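PDB 2CSU: 457aa long hypothetical protein from Pyrococcus horikoshii, which is of unknown function but combines a Rossmann-type CoA-binding domain with a succinyl-CoA ligase-like flavodoxin domain and a ligase-CoA domain. Local coordinates for residues D189-M194 with G216-E221; L208-V213 with I232-A237. All blocks are in the same frame, centred on the assembly; numbering follows the deposited sequence.

Contact 1. Residues D189-M194 with G216-E221; sequences DFAELM and GKKFME
Met-194, a selenomethionine, lays its methyl over one face of the Phe-219 ring, CE standing 4.0 Å from the ring centroid and displaced toward the rim. Its SE lies over the face as well, 4.5 Å from that centroid, which makes this a Met-aromatic contact; the bend at chi3 (-50°) brings CE back above the ring. At the edge of the same ring Phe-190 arrives, its CB packing 3.4 Å from CE1 of Phe-219. The two phenyl planes are inclined at 84°, but the rings meet obliquely. Between the backbones, Ala-191 CB rests against the extended chain of Lys-218, with CE of the lysine 3.8 Å away. That straight chain carries NZ past the alanine to OE2 of Glu-192, a 2.8 Å salt bridge; the other carboxylate oxygen, OE1, is paired with Arg-123, so the glutamate is gripped by two cations. Asp-189 OD2 lies near the same ammonium without bonding it, while its OD1 accepts a nearly straight bond from Glu-192 N as N-cap. With the axes of 190-194 and 216-221 9.0 Å apart and 22° from parallel, these are neighbouring helices on one face of the parallel part of a mixed sheet, as in flavodoxin-like alpha/beta domains.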
loop_
_atom_site.group_PDB
_atom_site.type_symbol
_atom_site.label_atom_id
_atom_site.label_comp_id
_atom_site.label_asym_id
_atom_site.label_seq_id
_atom_site.Cartn_x
_atom_site.Cartn_y
_atom_site.Cartn_z
ATOM N N ASP A 189 -0.526 16.044 26.801
ATOM C CA ASP A 189 -0.573 16.372 25.375
ATOM C C ASP A 189 0.672 15.894 24.627
ATOM O O ASP A 189 1.513 15.179 25.156
ATOM C CB ASP A 189 -0.734 17.887 25.224
ATOM C CG ASP A 189 0.393 18.604 25.958
ATOM O OD1 ASP A 189 1.452 17.999 26.119
ATOM O OD2 ASP A 189 0.204 19.752 26.349
ATOM N N PHE A 190 0.737 16.308 23.362
ATOM C CA PHE A 190 1.858 15.959 22.496
ATOM C C PHE A 190 3.185 16.327 23.157
ATOM O O PHE A 190 4.096 15.491 23.262
ATOM C CB PHE A 190 1.780 16.713 21.161
ATOM C CG PHE A 190 0.687 16.244 20.250
ATOM C CD1 PHE A 190 0.658 14.929 19.800
ATOM C CD2 PHE A 190 -0.299 17.127 19.818
ATOM C CE1 PHE A 190 -0.342 14.495 18.928
ATOM C CE2 PHE A 190 -1.299 16.711 18.954
ATOM C CZ PHE A 190 -1.324 15.389 18.506
ATOM N N ALA A 191 3.287 17.580 23.598
ATOM C CA ALA A 191 4.513 18.087 24.215
ATOM C C ALA A 191 5.008 17.244 25.384
ATOM O O ALA A 191 6.175 16.862 25.436
ATOM C CB ALA A 191 4.304 19.513 24.678
ATOM N N GLU A 192 4.123 16.979 26.337
ATOM C CA GLU A 192 4.501 16.197 27.492
ATOM C C GLU A 192 4.895 14.793 27.062
ATOM O O GLU A 192 5.809 14.203 27.632
ATOM C CB GLU A 192 3.355 16.153 28.501
ATOM C CG GLU A 192 3.304 17.385 29.416
ATOM C CD GLU A 192 1.883 17.801 29.768
ATOM O OE1 GLU A 192 1.101 16.939 30.225
ATOM O OE2 GLU A 192 1.543 18.994 29.588
ATOM N N LEU A 193 4.213 14.267 26.053
ATOM C CA LEU A 193 4.526 12.935 25.572
ATOM C C LEU A 193 5.879 12.919 24.862
ATOM O O LEU A 193 6.663 11.996 25.052
ATOM C CB LEU A 193 3.426 12.434 24.655
ATOM C CG LEU A 193 2.168 11.959 25.385
ATOM C CD1 LEU A 193 1.130 11.553 24.351
ATOM C CD2 LEU A 193 2.494 10.778 26.312
HETATM N N MSE A 194 6.155 13.951 24.067
HETATM C CA MSE A 194 7.423 14.043 23.362
HETATM C C MSE A 194 8.555 14.206 24.365
HETATM O O MSE A 194 9.662 13.726 24.129
HETATM C CB MSE A 194 7.438 15.222 22.378
HETATM C CG MSE A 194 6.718 14.950 21.063
HETATM SE SE MSE A 194 6.545 16.409 19.957
HETATM C CE MSE A 194 5.954 17.425 21.009
ATOM N N GLY A 216 0.879 25.781 20.959
ATOM C CA GLY A 216 1.819 25.698 19.847
ATOM C C GLY A 216 3.234 26.101 20.263
ATOM O O GLY A 216 4.226 25.593 19.758
ATOM N N LYS A 217 3.322 27.048 21.190
ATOM C CA LYS A 217 4.607 27.543 21.672
ATOM C C LYS A 217 5.398 26.451 22.388
ATOM O O LYS A 217 6.572 26.233 22.093
ATOM C CB LYS A 217 4.380 28.719 22.626
ATOM C CG LYS A 217 5.631 29.239 23.328
ATOM C CD LYS A 217 6.617 29.893 22.362
ATOM C CE LYS A 217 7.992 30.057 22.982
ATOM N NZ LYS A 217 8.805 28.832 22.767
ATOM N N LYS A 218 4.750 25.784 23.343
ATOM C CA LYS A 218 5.385 24.718 24.115
ATOM C C LYS A 218 5.762 23.543 23.203
ATOM O O LYS A 218 6.840 22.957 23.329
ATOM C CB LYS A 218 4.433 24.242 25.214
ATOM C CG LYS A 218 4.987 23.131 26.083
ATOM C CD LYS A 218 3.935 22.627 27.071
ATOM C CE LYS A 218 4.481 21.507 27.965
ATOM N NZ LYS A 218 3.429 20.965 28.874
ATOM N N PHE A 219 4.863 23.219 22.280
ATOM C CA PHE A 219 5.070 22.132 21.336
ATOM C C PHE A 219 6.344 22.338 20.517
ATOM O O PHE A 219 7.222 21.466 20.464
ATOM C CB PHE A 219 3.862 22.035 20.395
ATOM C CG PHE A 219 3.931 20.886 19.424
ATOM C CD1 PHE A 219 3.150 19.744 19.619
ATOM C CD2 PHE A 219 4.769 20.945 18.306
ATOM C CE1 PHE A 219 3.202 18.677 18.710
ATOM C CE2 PHE A 219 4.829 19.876 17.389
ATOM C CZ PHE A 219 4.040 18.742 17.598
HETATM N N MSE A 220 6.449 23.499 19.878
HETATM C CA MSE A 220 7.610 23.787 19.050
HETATM C C MSE A 220 8.940 23.776 19.806
HETATM O O MSE A 220 9.931 23.237 19.311
HETATM C CB MSE A 220 7.425 25.125 18.324
HETATM C CG MSE A 220 6.494 25.046 17.112
HETATM SE SE MSE A 220 6.329 23.366 16.429
HETATM C CE MSE A 220 4.847 23.519 15.529
ATOM N N GLU A 221 8.966 24.350 21.003
ATOM C CA GLU A 221 10.203 24.384 21.767
ATOM C C GLU A 221 10.584 22.999 22.282
ATOM O O GLU A 221 11.761 22.682 22.399
ATOM C CB GLU A 221 10.096 25.377 22.927
ATOM C CG GLU A 221 11.431 25.633 23.627
ATOM C CD GLU A 221 12.539 26.080 22.663
ATOM O OE1 GLU A 221 12.388 27.141 22.008
ATOM O OE2 GLU A 221 13.566 25.364 22.566
#

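Contact 2. Residues L208-V213 with I232-A237; sequences LYIEGV and IIALKA
Leu-208 and Ile-210 stand opposite Ala-234 and Lys-236 in a parallel pair, and each bonds the backbone of the residues before and after its opposite number. Leu-208 N gives to Ile-233 O, Leu-235 N to Leu-208 O, Ile-210 N to Leu-235 O, and Ala-237 N to Ile-210 O at 3.1 Å. Lys-236 adds a polar link: a turn at chi2 (79°) sets CD beside Ile-210, and one at chi4 (78°) sets NZ 3.0 Å from Glu-211 O, above that carbonyl plane; NZ also reaches Ala-237 O at 2.7 Å. One ammonium thus links the backbone just past the C-terminal ends of both strands. Apolar contacts occupy both sides of the sheet. On one, Ile-210 CD1 reaches Ala-234 CB at 3.8 Å, and Leu-208 CD1 meets Ile-232 CG2 likewise. On the other, Leu-235 CD2 sits 3.9 Å from Tyr-209 CD1, in the ring plane at its edge, and Ala-237 CB is pressed 3.1 Å from the buried Tyr-209 OH, which has no polar partner in the model. Helix 216-229 makes the crossover of this beta-alpha-beta unit and packs with helix 190-197 against Leu-208 and Ile-210; strands 152-156 and 271-273 flank the pair, and Tyr-209 also packs on Gly-304 of the second subunit.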
loop_
_atom_site.group_PDB
_atom_site.type_symbol
_atom_site.label_atom_id
_atom_site.label_comp_id
_atom_site.label_asym_id
_atom_site.label_seq_id
_atom_site.Cartn_x
_atom_site.Cartn_y
_atom_site.Cartn_z
ATOM N N LEU A 208 3.481 11.288 14.494
ATOM C CA LEU A 208 2.346 12.033 15.021
ATOM C C LEU A 208 1.245 12.258 13.999
ATOM O O LEU A 208 1.524 12.565 12.847
ATOM C CB LEU A 208 2.795 13.416 15.526
ATOM C CG LEU A 208 3.819 13.614 16.656
ATOM C CD1 LEU A 208 4.063 15.117 16.845
ATOM C CD2 LEU A 208 3.307 13.007 17.954
ATOM N N TYR A 209 -0.005 12.073 14.418
ATOM C CA TYR A 209 -1.133 12.390 13.549
ATOM C C TYR A 209 -1.772 13.559 14.278
ATOM O O TYR A 209 -2.461 13.375 15.282
ATOM C CB TYR A 209 -2.170 11.279 13.433
ATOM C CG TYR A 209 -3.381 11.777 12.648
ATOM C CD1 TYR A 209 -3.302 11.975 11.271
ATOM C CD2 TYR A 209 -4.572 12.116 13.292
ATOM C CE1 TYR A 209 -4.367 12.495 10.542
ATOM C CE2 TYR A 209 -5.659 12.645 12.572
ATOM C CZ TYR A 209 -5.543 12.830 11.191
ATOM O OH TYR A 209 -6.583 13.347 10.454
ATOM N N ILE A 210 -1.536 14.761 13.770
ATOM C CA ILE A 210 -2.047 15.969 14.397
ATOM C C ILE A 210 -3.236 16.621 13.720
ATOM O O ILE A 210 -3.259 16.810 12.504
ATOM C CB ILE A 210 -0.948 17.055 14.488
ATOM C CG1 ILE A 210 0.275 16.512 15.230
ATOM C CG2 ILE A 210 -1.503 18.294 15.170
ATOM C CD1 ILE A 210 1.532 17.307 14.986
ATOM N N GLU A 211 -4.225 16.964 14.532
ATOM C CA GLU A 211 -5.393 17.671 14.053
ATOM C C GLU A 211 -5.140 19.101 14.520
ATOM O O GLU A 211 -5.448 20.057 13.815
ATOM C CB GLU A 211 -6.664 17.088 14.669
ATOM C CG GLU A 211 -7.175 15.884 13.896
ATOM C CD GLU A 211 -8.381 15.234 14.532
ATOM O OE1 GLU A 211 -9.015 15.866 15.401
ATOM O OE2 GLU A 211 -8.702 14.090 14.147
ATOM N N GLY A 212 -4.528 19.228 15.698
ATOM C CA GLY A 212 -4.092 20.541 16.155
ATOM C C GLY A 212 -3.628 20.506 17.613
ATOM O O GLY A 212 -4.114 19.744 18.438
ATOM N N VAL A 213 -2.616 21.344 17.905
ATOM C CA VAL A 213 -2.116 21.426 19.271
ATOM C C VAL A 213 -2.717 22.624 20.008
ATOM O O VAL A 213 -3.255 23.551 19.418
ATOM C CB VAL A 213 -0.595 21.566 19.209
ATOM C CG1 VAL A 213 -0.015 20.523 18.256
ATOM C CG2 VAL A 213 -0.225 22.952 18.718
ATOM N N ILE A 232 10.972 13.140 14.842
ATOM C CA ILE A 232 9.542 13.253 15.015
ATOM C C ILE A 232 8.955 13.480 13.624
ATOM O O ILE A 232 9.385 14.380 12.910
ATOM C CB ILE A 232 9.205 14.439 15.945
ATOM C CG1 ILE A 232 9.791 14.178 17.340
ATOM C CG2 ILE A 232 7.703 14.660 15.991
ATOM C CD1 ILE A 232 9.681 15.337 18.315
ATOM N N ILE A 233 7.992 12.643 13.239
ATOM C CA ILE A 233 7.343 12.741 11.933
ATOM C C ILE A 233 5.859 13.060 12.153
ATOM O O ILE A 233 5.144 12.284 12.800
ATOM C CB ILE A 233 7.446 11.409 11.127
ATOM C CG1 ILE A 233 8.907 11.000 10.920
ATOM C CG2 ILE A 233 6.823 11.589 9.750
ATOM C CD1 ILE A 233 9.659 10.678 12.181
ATOM N N ALA A 234 5.404 14.191 11.610
ATOM C CA ALA A 234 4.013 14.614 11.765
ATOM C C ALA A 234 3.199 14.651 10.481
ATOM O O ALA A 234 3.633 15.188 9.464
ATOM C CB ALA A 234 3.954 15.988 12.430
ATOM N N LEU A 235 2.011 14.067 10.549
ATOM C CA LEU A 235 1.066 14.052 9.439
ATOM C C LEU A 235 -0.025 15.002 9.934
ATOM O O LEU A 235 -0.753 14.686 10.877
ATOM C CB LEU A 235 0.493 12.636 9.221
ATOM C CG LEU A 235 -0.726 12.512 8.276
ATOM C CD1 LEU A 235 -0.386 13.083 6.896
ATOM C CD2 LEU A 235 -1.159 11.046 8.164
ATOM N N LYS A 236 -0.104 16.180 9.325
ATOM C CA LYS A 236 -1.080 17.193 9.712
ATOM C C LYS A 236 -2.288 17.190 8.776
ATOM O O LYS A 236 -2.177 17.319 7.565
ATOM C CB LYS A 236 -0.405 18.565 9.681
ATOM C CG LYS A 236 -1.403 19.708 9.906
ATOM C CD LYS A 236 -1.764 19.888 11.382
ATOM C CE LYS A 236 -2.708 21.072 11.619
ATOM N NZ LYS A 236 -4.075 20.700 11.250
ATOM N N ALA A 237 -3.470 16.984 9.382
ATOM C CA ALA A 237 -4.691 16.958 8.585
ATOM C C ALA A 237 -5.264 18.361 8.390
ATOM O O ALA A 237 -5.250 19.204 9.281
ATOM C CB ALA A 237 -5.715 16.083 9.313
#

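How the contacts relate
Contact 2 lies within the buried sheet, whereas contact 1 joins two helices lying on that sheet and runs from a buried aromatic side to a more exposed salt bridge. Helix 216-229 connects the two strands of contact 2, and helix 190-197 precedes the first of them, so both contacts belong to one continuous alpha/beta run. They meet directly: Phe-219 CZ packs 3.7 Å from Leu-208 CD1, and Met-194 SE lies 3.7 Å from Ile-232 CD1. Val-213 CG1 touches both phenylalanines. Main-chain hydrogen bonds hold the strands of contact 2; the helices of contact 1 share none and depend on side chains alone.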